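Local atomic coordinates of restriction endonuclease S subunits (Thermoanaerobacter tengcongensis, PDB entry 3OKG), a protein that probably recognises and binds DNA as the specificity subunit of a type I restriction-modification methyltransferase, in which it is joined by M polypeptides. Residues A123-F127 / A128-F132; P173-E176 / Q177-I180; E323-W326 / L327-Y330; V231-G234 / E235-I239. One frame throughout, in Å; residues are numbered along the deposited sequence.

The four contacts fall into two pairs, one in each DNA specificity domain. Contacts 1 and 2 belong to the first domain, contacts 4 and 3, in that chain order, to the second. Contact 1, where the chain enters helix 130-137, lies about 10 Å centre to centre from contact 2, the first turns of the long helix 174-216, and they touch through Gln177 and Arg178. Contact 4, a turn between strands 229-232 and 237-241, is about 12 Å from contact 3 on helix 324-333 between centres, meeting it through Leu327. The two pairs stand on opposite sides of the chain's centre, contacts 1 and 3 about 65 Å apart between centres, consistent with two recognition modules separated by helices.

Contact 1: residues A123-F127 / A128-F132; sequences ANREF and AEPEF
Bends at chi2 (-73°) and chi3 (-46°) fold Arg125 back and bring one guanidinium face against Pro130 CD, while Glu129, bent at its own chi2, sends its carboxylate toward the same cation. Pro130 CD is 3.5 Å from Arg125 NE, and the two side chains cross at about a right angle. Arg125 NH2 and Glu129 OE1 form a long salt bridge of 3.5 Å, with the oxygen well out of the guanidinium plane, so only charge acts there. A water at the guanidinium edge, in its plane, accepts from Arg125 NH2 and donates to Glu129 OE2. Ala123 CB also packs 3.9 Å from Pro130 CD. An alanine at Pro130 would remove CG and CD and would probably strip one guanidinium face of its cover and open a gap beside Ala123 CB. The loop before helix 130-137 holds an Asx turn, Asn124 OD1 accepting from Glu126 N at 3.1 Å; Asn124 O takes Phe127 N and Ala128 N from opposite faces of its plane. Glu129, the N-cap residue, has its stronger partner in Arg178 of helix 174-216, which implies a carboxylate shared between two arginines and probably kept ionised by them.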
loop_
_atom_site.group_PDB
_atom_site.type_symbol
_atom_site.label_atom_id
_atom_site.label_comp_id
_atom_site.label_asym_id
_atom_site.label_seq_id
_atom_site.Cartn_x
_atom_site.Cartn_y
_atom_site.Cartn_z
ATOM N N ALA A 123 -19.632 29.378 2.981
ATOM C CA ALA A 123 -20.261 29.305 4.294
ATOM C C ALA A 123 -20.906 30.613 4.652
ATOM O O ALA A 123 -20.290 31.664 4.504
ATOM C CB ALA A 123 -19.237 28.958 5.367
ATOM N N ASN A 124 -22.135 30.550 5.135
ATOM C CA ASN A 124 -22.730 31.686 5.822
ATOM C C ASN A 124 -22.164 31.632 7.235
ATOM O O ASN A 124 -22.536 30.762 8.032
ATOM C CB ASN A 124 -24.259 31.569 5.853
ATOM C CG ASN A 124 -24.924 32.743 6.588
ATOM O OD1 ASN A 124 -24.267 33.475 7.312
ATOM N ND2 ASN A 124 -26.238 32.897 6.398
ATOM N N ARG A 125 -21.258 32.554 7.541
ATOM C CA ARG A 125 -20.497 32.510 8.789
ATOM C C ARG A 125 -21.332 32.709 10.039
ATOM O O ARG A 125 -20.847 32.500 11.155
ATOM C CB ARG A 125 -19.384 33.558 8.759
ATOM C CG ARG A 125 -18.516 33.447 7.513
ATOM C CD ARG A 125 -17.625 32.240 7.625
ATOM N NE ARG A 125 -16.990 32.173 8.946
ATOM C CZ ARG A 125 -15.780 32.651 9.235
ATOM N NH1 ARG A 125 -15.049 33.241 8.296
ATOM N NH2 ARG A 125 -15.305 32.551 10.469
ATOM N N GLU A 126 -22.576 33.112 9.864
ATOM C CA GLU A 126 -23.486 33.155 11.001
ATOM C C GLU A 126 -23.829 31.743 11.483
ATOM O O GLU A 126 -24.301 31.577 12.598
ATOM C CB GLU A 126 -24.762 33.937 10.658
ATOM C CG GLU A 126 -24.540 35.447 10.632
ATOM C CD GLU A 126 -24.599 36.063 12.040
ATOM O OE1 GLU A 126 -25.704 36.458 12.482
ATOM O OE2 GLU A 126 -23.543 36.152 12.705
ATOM N N PHE A 127 -23.597 30.733 10.648
ATOM C CA PHE A 127 -24.077 29.366 10.966
ATOM C C PHE A 127 -23.006 28.307 10.831
ATOM O O PHE A 127 -23.088 27.273 11.478
ATOM C CB PHE A 127 -25.221 28.924 10.041
ATOM C CG PHE A 127 -26.436 29.821 10.090
ATOM C CD1 PHE A 127 -27.099 30.053 11.286
ATOM C CD2 PHE A 127 -26.913 30.425 8.929
ATOM C CE1 PHE A 127 -28.217 30.879 11.326
ATOM C CE2 PHE A 127 -28.052 31.262 8.949
ATOM C CZ PHE A 127 -28.693 31.490 10.154
ATOM N N ALA A 128 -22.031 28.533 9.951
ATOM C CA ALA A 128 -21.071 27.471 9.651
ATOM C C ALA A 128 -19.685 28.023 9.434
ATOM O O ALA A 128 -19.507 29.075 8.792
ATOM C CB ALA A 128 -21.530 26.674 8.395
ATOM N N GLU A 129 -18.701 27.292 9.925
ATOM C CA GLU A 129 -17.289 27.590 9.671
ATOM C C GLU A 129 -16.841 26.931 8.362
ATOM O O GLU A 129 -17.128 25.751 8.150
ATOM C CB GLU A 129 -16.448 26.995 10.791
ATOM C CG GLU A 129 -16.733 27.623 12.136
ATOM C CD GLU A 129 -16.064 28.974 12.285
ATOM O OE1 GLU A 129 -15.059 29.213 11.596
ATOM O OE2 GLU A 129 -16.547 29.784 13.090
ATOM N N PRO A 130 -16.144 27.683 7.490
ATOM C CA PRO A 130 -15.653 27.097 6.228
ATOM C C PRO A 130 -14.882 25.786 6.437
ATOM O O PRO A 130 -15.080 24.844 5.691
ATOM C CB PRO A 130 -14.719 28.192 5.661
ATOM C CG PRO A 130 -15.340 29.507 6.168
ATOM C CD PRO A 130 -15.984 29.156 7.532
ATOM N N GLU A 131 -14.007 25.733 7.433
ATOM C CA GLU A 131 -13.184 24.539 7.624
ATOM C C GLU A 131 -14.055 23.353 8.039
ATOM O O GLU A 131 -13.733 22.194 7.720
ATOM C CB GLU A 131 -12.111 24.784 8.700
ATOM C CG GLU A 131 -10.970 25.724 8.269
ATOM C CD GLU A 131 -11.356 27.221 8.194
ATOM O OE1 GLU A 131 -10.525 27.988 7.649
ATOM O OE2 GLU A 131 -12.456 27.645 8.666
ATOM N N PHE A 132 -15.128 23.658 8.769
ATOM C CA PHE A 132 -16.070 22.608 9.172
ATOM C C PHE A 132 -16.796 22.086 7.940
ATOM O O PHE A 132 -16.896 20.873 7.733
ATOM C CB PHE A 132 -17.049 23.110 10.249
ATOM C CG PHE A 132 -17.935 22.019 10.801
ATOM C CD1 PHE A 132 -17.456 21.147 11.764
ATOM C CD2 PHE A 132 -19.230 21.855 10.332
ATOM C CE1 PHE A 132 -18.264 20.132 12.274
ATOM C CE2 PHE A 132 -20.054 20.843 10.830
ATOM C CZ PHE A 132 -19.569 19.983 11.803
HETATM O O HOH W 1 -15.850 32.082 13.606
#

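Contact 2: residues P173-E176 / Q177-I180; sequences PLEE and QRRI. With SO4 (sulfate ion), chain E.
Glu176 and Arg179 meet one turn apart at the start of the long helix 174-216, whose opening residues are predicted to be coiled coil. Their side chains run side by side, and Glu176 OE2 lies at the edge of the guanidinium, 2.8 Å from Arg179 NH1, in a salt bridge whose hydrogen bond is weak at 129°. The bend of Glu176 at chi2 (66°) turns its carboxylate along the helix, where OE2 also passes 3.8 Å from Ile180 CG1. A glutamine in place of Glu176 would probably weaken the hold on Arg179 and leave its cation leaning more on the chain's terminal carboxylate at Leu412, a second partner. Further round the helix, Arg178 lays one guanidinium face over Leu174 O and the CA of Glu175. Gln177 reaches back past the N-cap residue Pro173, its amide bonded to Pro172, Phe127 and Glu129, which fastens the helix start to the loop before helix 130-137. Beneath these side chains run the regular helical bonds, such as Ile180 N to Glu176 O at 2.9 Å. A sulfate, probably from the crystallisation liquor, takes a nearly straight bond of 2.6 Å from Arg178 NH2 to its O3.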
loop_
_atom_site.group_PDB
_atom_site.type_symbol
_atom_site.label_atom_id
_atom_site.label_comp_id
_atom_site.label_asym_id
_atom_site.label_seq_id
_atom_site.Cartn_x
_atom_site.Cartn_y
_atom_site.Cartn_z
ATOM N N PRO A 173 -22.981 23.933 17.092
ATOM C CA PRO A 173 -22.676 25.367 17.240
ATOM C C PRO A 173 -21.323 25.683 16.648
ATOM O O PRO A 173 -20.427 24.811 16.603
ATOM C CB PRO A 173 -22.606 25.571 18.766
ATOM C CG PRO A 173 -23.422 24.464 19.339
ATOM C CD PRO A 173 -23.257 23.279 18.383
ATOM N N LEU A 174 -21.136 26.943 16.252
ATOM C CA LEU A 174 -19.864 27.389 15.688
ATOM C C LEU A 174 -18.653 27.026 16.539
ATOM O O LEU A 174 -17.638 26.556 16.029
ATOM C CB LEU A 174 -19.915 28.906 15.473
ATOM C CG LEU A 174 -20.901 29.381 14.390
ATOM C CD1 LEU A 174 -21.055 30.918 14.487
ATOM C CD2 LEU A 174 -20.370 29.008 12.988
ATOM N N GLU A 175 -18.739 27.254 17.846
ATOM C CA GLU A 175 -17.580 27.005 18.697
ATOM C C GLU A 175 -17.168 25.520 18.651
ATOM O O GLU A 175 -15.969 25.189 18.606
ATOM C CB GLU A 175 -17.894 27.410 20.150
ATOM C CG GLU A 175 -16.665 27.389 21.057
ATOM C CD GLU A 175 -16.953 27.947 22.457
ATOM O OE1 GLU A 175 -18.139 27.999 22.844
ATOM O OE2 GLU A 175 -15.993 28.319 23.164
ATOM N N GLU A 176 -18.160 24.634 18.689
ATOM C CA GLU A 176 -17.883 23.194 18.603
ATOM C C GLU A 176 -17.379 22.818 17.201
ATOM O O GLU A 176 -16.538 21.949 17.071
ATOM C CB GLU A 176 -19.130 22.381 18.979
ATOM C CG GLU A 176 -18.931 20.834 18.970
ATOM C CD GLU A 176 -17.954 20.344 20.044
ATOM O OE1 GLU A 176 -17.632 21.110 20.975
ATOM O OE2 GLU A 176 -17.485 19.195 19.957
ATOM N N GLN A 177 -17.882 23.474 16.155
ATOM C CA GLN A 177 -17.334 23.232 14.816
ATOM C C GLN A 177 -15.842 23.488 14.793
ATOM O O GLN A 177 -15.078 22.710 14.205
ATOM C CB GLN A 177 -18.030 24.084 13.729
ATOM C CG GLN A 177 -19.547 23.818 13.555
ATOM C CD GLN A 177 -20.161 24.742 12.525
ATOM O OE1 GLN A 177 -19.500 25.138 11.562
ATOM N NE2 GLN A 177 -21.403 25.131 12.743
ATOM N N ARG A 178 -15.411 24.599 15.385
ATOM C CA ARG A 178 -13.979 24.912 15.370
ATOM C C ARG A 178 -13.187 23.871 16.166
ATOM O O ARG A 178 -12.065 23.490 15.799
ATOM C CB ARG A 178 -13.730 26.330 15.909
ATOM C CG ARG A 178 -14.365 27.409 15.005
ATOM C CD ARG A 178 -13.898 28.803 15.384
ATOM N NE ARG A 178 -14.334 29.147 16.723
ATOM C CZ ARG A 178 -15.507 29.679 17.019
ATOM N NH1 ARG A 178 -16.394 29.927 16.058
ATOM N NH2 ARG A 178 -15.791 29.965 18.286
ATOM N N ARG A 179 -13.770 23.399 17.252
ATOM C CA ARG A 179 -13.088 22.393 18.061
ATOM C C ARG A 179 -12.933 21.087 17.280
ATOM O O ARG A 179 -11.865 20.469 17.255
ATOM C CB ARG A 179 -13.901 22.115 19.320
ATOM C CG ARG A 179 -13.195 21.160 20.248
ATOM C CD ARG A 179 -14.109 20.691 21.370
ATOM N NE ARG A 179 -13.569 19.478 21.969
ATOM C CZ ARG A 179 -14.014 18.259 21.701
ATOM N NH1 ARG A 179 -15.034 18.093 20.868
ATOM N NH2 ARG A 179 -13.451 17.212 22.282
ATOM N N ILE A 180 -14.019 20.665 16.645
ATOM C CA ILE A 180 -13.962 19.463 15.809
ATOM C C ILE A 180 -12.948 19.581 14.672
ATOM O O ILE A 180 -12.246 18.636 14.377
ATOM C CB ILE A 180 -15.361 19.134 15.239
ATOM C CG1 ILE A 180 -16.288 18.710 16.385
ATOM C CG2 ILE A 180 -15.252 18.016 14.129
ATOM C CD1 ILE A 180 -17.753 18.610 16.032
HETATM S S SO4 E . -12.975 30.247 20.501
HETATM O O1 SO4 E . -13.068 31.710 20.476
HETATM O O2 SO4 E . -12.406 29.829 21.778
HETATM O O3 SO4 E . -14.321 29.687 20.368
HETATM O O4 SO4 E . -12.107 29.747 19.427
#

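Contact 3: residues E323-W326 / L327-Y330; sequences ERFW and LLYY
Phe325 and Leu328 lie alongside each other on the more exposed flank, both pointing the same way. Leu328 CD2 comes to the edge of the phenyl ring, near its plane, 3.9 Å from Phe325 CD1, and Phe325 as a whole is exposed. With CG anti to the carbonyl carbon (chi1 -70°), Phe325 swings its ring to the side where that methyl waits. The tighter side is built differently. Tyr329 CD1 comes to 3.2 Å from Phe325 O, the oxygen lying oblique to the tyrosine ring. That same oxygen accepts from Tyr329 N at 3.1 Å, with the donor above the carbonyl plane. These are the opening turns of helix 324-333, with Glu323 at the N-cap position and its carbonyl receiving Leu327 N in a nearly straight bond (175°). Buried aromatics spread from the turns: Trp326 and Tyr330 both meet Phe217 edge-to-face. All three aromatic polar ends are satisfied, Trp326 NE1 by Pro361 O and Tyr330 OH by Phe359 O, both along strand 359-362, and Tyr329 OH by Asp376 of helix 365-388. Glu323 is paired with Arg369 of that last helix.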
loop_
_atom_site.group_PDB
_atom_site.type_symbol
_atom_site.label_atom_id
_atom_site.label_comp_id
_atom_site.label_asym_id
_atom_site.label_seq_id
_atom_site.Cartn_x
_atom_site.Cartn_y
_atom_site.Cartn_z
ATOM N N GLU A 323 21.585 -27.516 10.366
ATOM C CA GLU A 323 20.187 -27.113 10.477
ATOM C C GLU A 323 19.675 -26.601 9.143
ATOM O O GLU A 323 20.347 -25.819 8.463
ATOM C CB GLU A 323 20.034 -26.005 11.524
ATOM C CG GLU A 323 20.089 -26.489 12.960
ATOM C CD GLU A 323 18.861 -27.311 13.338
ATOM O OE1 GLU A 323 17.822 -27.179 12.660
ATOM O OE2 GLU A 323 18.930 -28.086 14.314
ATOM N N ARG A 324 18.479 -27.041 8.770
ATOM C CA ARG A 324 17.858 -26.618 7.529
ATOM C C ARG A 324 17.856 -25.103 7.412
ATOM O O ARG A 324 18.213 -24.516 6.382
ATOM C CB ARG A 324 16.395 -27.093 7.529
ATOM C CG ARG A 324 15.585 -26.492 6.423
ATOM C CD ARG A 324 14.437 -27.402 6.053
ATOM N NE ARG A 324 13.213 -27.136 6.792
ATOM C CZ ARG A 324 12.901 -27.714 7.941
ATOM N NH1 ARG A 324 13.743 -28.582 8.493
ATOM N NH2 ARG A 324 11.743 -27.421 8.534
ATOM N N PHE A 325 17.418 -24.462 8.481
ATOM C CA PHE A 325 17.270 -23.011 8.433
ATOM C C PHE A 325 18.576 -22.227 8.490
ATOM O O PHE A 325 18.633 -21.085 8.016
ATOM C CB PHE A 325 16.250 -22.560 9.470
ATOM C CG PHE A 325 14.845 -22.985 9.106
ATOM C CD1 PHE A 325 14.293 -22.577 7.902
ATOM C CD2 PHE A 325 14.107 -23.810 9.935
ATOM C CE1 PHE A 325 12.996 -22.969 7.534
ATOM C CE2 PHE A 325 12.822 -24.207 9.580
ATOM C CZ PHE A 325 12.274 -23.789 8.370
ATOM N N TRP A 326 19.631 -22.848 9.019
ATOM C CA TRP A 326 20.986 -22.232 8.936
ATOM C C TRP A 326 21.407 -22.172 7.472
ATOM O O TRP A 326 21.852 -21.130 6.963
ATOM C CB TRP A 326 21.996 -23.053 9.755
ATOM C CG TRP A 326 23.407 -22.493 9.791
ATOM C CD1 TRP A 326 24.522 -23.012 9.155
ATOM C CD2 TRP A 326 23.860 -21.337 10.512
ATOM N NE1 TRP A 326 25.637 -22.245 9.445
ATOM C CE2 TRP A 326 25.262 -21.220 10.288
ATOM C CE3 TRP A 326 23.231 -20.408 11.358
ATOM C CZ2 TRP A 326 26.023 -20.189 10.835
ATOM C CZ3 TRP A 326 23.998 -19.381 11.911
ATOM C CH2 TRP A 326 25.379 -19.284 11.651
ATOM N N LEU A 327 21.246 -23.309 6.795
ATOM C CA LEU A 327 21.519 -23.410 5.365
ATOM C C LEU A 327 20.713 -22.386 4.560
ATOM O O LEU A 327 21.250 -21.683 3.706
ATOM C CB LEU A 327 21.167 -24.818 4.865
ATOM C CG LEU A 327 21.359 -25.054 3.366
ATOM C CD1 LEU A 327 22.779 -24.682 2.948
ATOM C CD2 LEU A 327 21.052 -26.505 3.006
ATOM N N LEU A 328 19.415 -22.309 4.841
ATOM C CA LEU A 328 18.537 -21.396 4.121
ATOM C C LEU A 328 18.964 -19.934 4.259
ATOM O O LEU A 328 19.015 -19.196 3.269
ATOM C CB LEU A 328 17.093 -21.556 4.613
ATOM C CG LEU A 328 16.034 -21.001 3.663
ATOM C CD1 LEU A 328 16.186 -21.658 2.314
ATOM C CD2 LEU A 328 14.609 -21.241 4.210
ATOM N N TYR A 329 19.225 -19.492 5.481
ATOM C CA TYR A 329 19.700 -18.121 5.672
ATOM C C TYR A 329 20.994 -17.859 4.916
ATOM O O TYR A 329 21.194 -16.784 4.350
ATOM C CB TYR A 329 19.928 -17.822 7.143
ATOM C CG TYR A 329 18.691 -17.301 7.829
ATOM C CD1 TYR A 329 18.099 -18.017 8.862
ATOM C CD2 TYR A 329 18.106 -16.100 7.426
ATOM C CE1 TYR A 329 16.954 -17.549 9.499
ATOM C CE2 TYR A 329 16.952 -15.624 8.050
ATOM C CZ TYR A 329 16.386 -16.358 9.073
ATOM O OH TYR A 329 15.256 -15.896 9.694
ATOM N N TYR A 330 21.886 -18.846 4.920
ATOM C CA TYR A 330 23.192 -18.668 4.265
ATOM C C TYR A 330 23.011 -18.515 2.763
ATOM O O TYR A 330 23.558 -17.599 2.160
ATOM C CB TYR A 330 24.087 -19.867 4.553
ATOM C CG TYR A 330 25.533 -19.667 4.130
ATOM C CD1 TYR A 330 26.277 -18.616 4.625
ATOM C CD2 TYR A 330 26.149 -20.559 3.248
ATOM C CE1 TYR A 330 27.606 -18.435 4.248
ATOM C CE2 TYR A 330 27.468 -20.387 2.867
ATOM C CZ TYR A 330 28.189 -19.341 3.368
ATOM O OH TYR A 330 29.501 -19.156 3.007
#

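Contact 4: residues V231-G234 / E235-I239; sequences VRLG and EVCDI
Glu235 and Arg232 face each other across a tight turn that carries the chain from strand 229-232 through a short, irregular helical turn, about 233-236, into strand 237-241. Glu235 can be followed outward. Its CB lies 3.2 Å from Arg232 O, the carbonyl that also accepts from Glu235 N, the donor standing above the carbonyl plane. CG, set anti to the carbonyl carbon (chi1 -59°), remains beside that oxygen and approaches Arg232 NH1. From there the extended chain brings CD to 3.2 Å from Arg232 NH1, and the carboxylate lies almost flat on the guanidinium, their planes only 5° apart. At the tip, OE2 does two things. It is held above the centre of the guanidinium face, so that the salt bridge to Arg232 NH1, 3.3 Å long, works by charge alone and no N-H points at the oxygen. It also receives Arg232 N at 2.9 Å, a nearly straight bond (173°) reaching it on the anti side, tilted out of the carboxylate plane. The same residue thus grips the carboxylate by backbone and by charge, which fixes its rotation.

Among the other side chains the packing is apolar. Val231 and Val236 cross at about a right angle, CG2 against CG2, and both touch Leu362 of the neighbouring strand 359-362. Past the turn, Cys237 packs on Leu316 of strand 313-318, so the turn joins two different sheets. Leu233 meets the same cysteine, its CD1 3.7 Å from Cys237 CB.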
loop_
_atom_site.group_PDB
_atom_site.type_symbol
_atom_site.label_atom_id
_atom_site.label_comp_id
_atom_site.label_asym_id
_atom_site.label_seq_id
_atom_site.Cartn_x
_atom_site.Cartn_y
_atom_site.Cartn_z
ATOM N N VAL A 231 33.318 -25.661 6.796
ATOM C CA VAL A 231 33.140 -26.910 6.037
ATOM C C VAL A 231 32.673 -26.629 4.623
ATOM O O VAL A 231 32.134 -25.559 4.335
ATOM C CB VAL A 231 32.142 -27.866 6.715
ATOM C CG1 VAL A 231 32.585 -28.188 8.141
ATOM C CG2 VAL A 231 30.734 -27.251 6.726
ATOM N N ARG A 232 32.852 -27.604 3.738
ATOM C CA ARG A 232 32.309 -27.523 2.387
ATOM C C ARG A 232 30.896 -28.097 2.399
ATOM O O ARG A 232 30.663 -29.161 2.971
ATOM C CB ARG A 232 33.188 -28.295 1.404
ATOM C CG ARG A 232 34.594 -27.736 1.258
ATOM C CD ARG A 232 35.506 -28.717 0.537
ATOM N NE ARG A 232 35.473 -30.043 1.147
ATOM C CZ ARG A 232 36.254 -30.420 2.155
ATOM N NH1 ARG A 232 36.157 -31.647 2.647
ATOM N NH2 ARG A 232 37.131 -29.571 2.671
ATOM N N LEU A 233 29.951 -27.395 1.781
ATOM C CA LEU A 233 28.550 -27.811 1.853
ATOM C C LEU A 233 28.435 -29.315 1.576
ATOM O O LEU A 233 27.650 -30.020 2.225
ATOM C CB LEU A 233 27.712 -27.037 0.825
ATOM C CG LEU A 233 26.199 -27.215 0.918
ATOM C CD1 LEU A 233 25.702 -26.912 2.339
ATOM C CD2 LEU A 233 25.507 -26.331 -0.115
ATOM N N GLY A 234 29.203 -29.798 0.601
ATOM C CA GLY A 234 29.239 -31.232 0.294
ATOM C C GLY A 234 29.438 -32.126 1.514
ATOM O O GLY A 234 28.930 -33.242 1.568
ATOM N N GLU A 235 30.162 -31.641 2.522
ATOM C CA GLU A 235 30.444 -32.466 3.708
ATOM C C GLU A 235 29.264 -32.660 4.632
ATOM O O GLU A 235 29.202 -33.649 5.369
ATOM C CB GLU A 235 31.537 -31.815 4.567
ATOM C CG GLU A 235 32.861 -31.580 3.892
ATOM C CD GLU A 235 33.876 -31.054 4.875
ATOM O OE1 GLU A 235 34.244 -31.813 5.806
ATOM O OE2 GLU A 235 34.288 -29.882 4.723
ATOM N N VAL A 236 28.363 -31.678 4.664
ATOM C CA VAL A 236 27.285 -31.694 5.640
ATOM C C VAL A 236 25.888 -31.658 4.961
ATOM O O VAL A 236 24.871 -31.402 5.609
ATOM C CB VAL A 236 27.476 -30.505 6.617
ATOM C CG1 VAL A 236 28.810 -30.688 7.391
ATOM C CG2 VAL A 236 27.538 -29.200 5.832
ATOM N N CYS A 237 25.858 -31.945 3.665
ATOM C CA CYS A 237 24.636 -31.813 2.877
ATOM C C CYS A 237 24.657 -32.767 1.680
ATOM O O CYS A 237 25.656 -32.842 0.951
ATOM C CB CYS A 237 24.492 -30.358 2.405
ATOM S SG CYS A 237 22.824 -29.888 1.890
ATOM N N ASP A 238 23.570 -33.517 1.491
ATOM C CA ASP A 238 23.414 -34.317 0.276
ATOM C C ASP A 238 22.921 -33.392 -0.823
ATOM O O ASP A 238 21.980 -32.618 -0.611
ATOM C CB ASP A 238 22.394 -35.437 0.476
ATOM C CG ASP A 238 22.815 -36.426 1.539
ATOM O OD1 ASP A 238 24.028 -36.632 1.705
ATOM O OD2 ASP A 238 21.932 -36.993 2.211
ATOM N N ILE A 239 23.563 -33.455 -1.986
ATOM C CA ILE A 239 23.190 -32.603 -3.105
ATOM C C ILE A 239 22.716 -33.464 -4.273
ATOM O O ILE A 239 23.402 -34.392 -4.694
ATOM C CB ILE A 239 24.358 -31.728 -3.549
ATOM C CG1 ILE A 239 24.849 -30.871 -2.368
ATOM C CG2 ILE A 239 23.953 -30.841 -4.691
ATOM C CD1 ILE A 239 25.928 -29.897 -2.749
#